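Local coordinates for putative glucarate dehydratase (Pseudomonas fluorescens, PDB 4IT1), which probably dehydrates D-glucarate to 5-dehydro-4-deoxy-D-glucarate with the help of magnesium, as a member of the mandelate racemase/muconate lactonizing enzyme family, at residues 161-166 with 392-396. Residues are numbered along the deposited sequence; the frame is centred on the assembly and turned at random.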
loop_
_atom_site.group_PDB
_atom_site.type_symbol
_atom_site.label_atom_id
_atom_site.label_comp_id
_atom_site.label_asym_id
_atom_site.label_seq_id
_atom_site.Cartn_x
_atom_site.Cartn_y
_atom_site.Cartn_z
ATOM N N ARG A 161 -2.568 -16.989 5.184
ATOM C CA ARG A 161 -2.097 -18.348 5.441
ATOM C C ARG A 161 -1.488 -18.389 6.850
ATOM O O ARG A 161 -1.099 -17.346 7.390
ATOM C CB ARG A 161 -1.083 -18.787 4.374
ATOM C CG ARG A 161 0.078 -17.808 4.179
ATOM C CD ARG A 161 0.867 -18.042 2.892
ATOM N NE ARG A 161 0.114 -17.712 1.673
ATOM C CZ ARG A 161 -0.183 -16.478 1.268
ATOM N NH1 ARG A 161 0.183 -15.414 1.980
ATOM N NH2 ARG A 161 -0.866 -16.301 0.145
ATOM N N ASP A 162 -1.448 -19.581 7.449
ATOM C CA ASP A 162 -0.871 -19.786 8.781
ATOM C C ASP A 162 0.516 -20.421 8.683
ATOM O O ASP A 162 1.206 -20.616 9.692
ATOM C CB ASP A 162 -1.803 -20.634 9.663
ATOM C CG ASP A 162 -2.229 -21.940 8.999
ATOM O OD1 ASP A 162 -1.398 -22.578 8.320
ATOM O OD2 ASP A 162 -3.404 -22.334 9.167
ATOM N N GLU A 163 0.905 -20.757 7.456
ATOM C CA GLU A 163 2.202 -21.344 7.166
ATOM C C GLU A 163 2.788 -20.693 5.915
ATOM O O GLU A 163 2.091 -20.534 4.907
ATOM C CB GLU A 163 2.068 -22.846 6.955
ATOM C CG GLU A 163 1.799 -23.623 8.231
ATOM C CD GLU A 163 2.013 -25.113 8.062
ATOM O OE1 GLU A 163 2.225 -25.566 6.916
ATOM O OE2 GLU A 163 1.973 -25.832 9.081
ATOM N N VAL A 164 4.063 -20.318 5.989
ATOM C CA VAL A 164 4.761 -19.659 4.880
ATOM C C VAL A 164 5.843 -20.577 4.323
ATOM O O VAL A 164 6.790 -20.916 5.035
ATOM C CB VAL A 164 5.388 -18.316 5.314
ATOM C CG1 VAL A 164 6.144 -17.680 4.155
ATOM C CG2 VAL A 164 4.317 -17.363 5.834
ATOM N N PRO A 165 5.704 -20.992 3.048
ATOM C CA PRO A 165 6.681 -21.920 2.460
ATOM C C PRO A 165 8.035 -21.250 2.179
ATOM O O PRO A 165 8.103 -20.028 2.010
ATOM C CB PRO A 165 6.009 -22.371 1.156
ATOM C CG PRO A 165 5.063 -21.267 0.802
ATOM C CD PRO A 165 4.660 -20.587 2.088
ATOM N N PHE A 166 9.095 -22.054 2.161
ATOM C CA PHE A 166 10.449 -21.578 1.903
ATOM C C PHE A 166 11.191 -22.606 1.090
ATOM O O PHE A 166 10.828 -23.782 1.091
ATOM C CB PHE A 166 11.208 -21.347 3.208
ATOM C CG PHE A 166 10.910 -20.032 3.859
ATOM C CD1 PHE A 166 11.661 -18.902 3.549
ATOM C CD2 PHE A 166 9.887 -19.921 4.796
ATOM C CE1 PHE A 166 11.398 -17.688 4.163
ATOM C CE2 PHE A 166 9.616 -18.705 5.409
ATOM C CZ PHE A 166 10.373 -17.585 5.090
ATOM N N GLY A 392 9.153 -27.455 5.409
ATOM C CA GLY A 392 9.601 -26.316 4.618
ATOM C C GLY A 392 8.767 -25.071 4.843
ATOM O O GLY A 392 8.615 -24.257 3.935
ATOM N N CYS A 393 8.234 -24.924 6.054
ATOM C CA CYS A 393 7.365 -23.799 6.385
ATOM C C CYS A 393 7.645 -23.211 7.756
ATOM O O CYS A 393 8.227 -23.860 8.623
ATOM C CB CYS A 393 5.890 -24.211 6.326
ATOM S SG CYS A 393 5.181 -24.361 4.671
ATOM N N VAL A 394 7.191 -21.978 7.937
ATOM C CA VAL A 394 7.253 -21.282 9.205
ATOM C C VAL A 394 5.819 -21.011 9.660
ATOM O O VAL A 394 5.034 -20.389 8.934
ATOM C CB VAL A 394 8.034 -19.957 9.064
ATOM C CG1 VAL A 394 7.969 -19.143 10.338
ATOM C CG2 VAL A 394 9.484 -20.224 8.689
ATOM N N LYS A 395 5.484 -21.492 10.858
ATOM C CA LYS A 395 4.150 -21.324 11.434
ATOM C C LYS A 395 3.899 -19.913 11.945
ATOM O O LYS A 395 4.713 -19.356 12.683
ATOM C CB LYS A 395 3.929 -22.313 12.588
ATOM C CG LYS A 395 3.163 -23.576 12.222
ATOM C CD LYS A 395 4.079 -24.710 11.787
ATOM C CE LYS A 395 3.410 -26.057 12.022
ATOM N NZ LYS A 395 4.178 -27.193 11.442
ATOM N N ILE A 396 2.759 -19.347 11.554
ATOM C CA ILE A 396 2.273 -18.104 12.147
ATOM C C ILE A 396 1.278 -18.478 13.245
ATOM O O ILE A 396 0.293 -19.179 12.987
ATOM C CB ILE A 396 1.606 -17.172 11.098
ATOM C CG1 ILE A 396 2.525 -16.958 9.889
ATOM C CG2 ILE A 396 1.188 -15.839 11.717
ATOM C CD1 ILE A 396 3.851 -16.294 10.207
#
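V164 and V394 form the hydrogen-bonded pair at the middle of a short antiparallel ladder: strands 163-165 and 393-395 run at 160° to each other, their axes 4.4 Å apart at closest. V164 N donates to V394 O, and V394 N returns a bond to V164 O. Beyond this pair I396 N reaches D162 O at 2.7 Å, almost straight at hydrogen (175°), while F166 N to G392 O closes the other end with a more bent bond (138°). The non-hydrogen-bonded pairs E163-K395 and P165-C393 flank the valines, and CA-H...O contacts fill in there, the shortest from C393 CA to V164 O at 3.2 Å. G392 has a positive phi, which glycine adopts more readily than other residues. Strand 163-170 is the first of the parallel strands of the C-terminal barrel domain of this enolase-superfamily fold; strand 393-395, entering from far along the chain, pairs antiparallel with its start, where P165 also bonds to C368 through the backbone. On the face of V164 and V394, F166 lays ring atom CE2 3.6 Å from V394 CG2, the methyl meeting the ring obliquely. Helix 348-360 packs against this side, with M354 on F166, M352 on V394 and H356 and A359 on I396. On the other face the E163 and K395 chains run alongside each other, pointing the same way. The lysine chain bends at chi2, passing its CE 3.3 Å from E163 OE2 and bringing NZ into a salt bridge with that oxygen at 3.5 Å. E163 OE1 instead lies near C393 SG; an alanine replacing E163 would probably leave the K395 ammonium without this carboxylate and take OE1 away from C393 SG. C393 SG lies against the backbone of P165, nearest CA at 3.6 Å, with P165 CB farther at 4.1 Å.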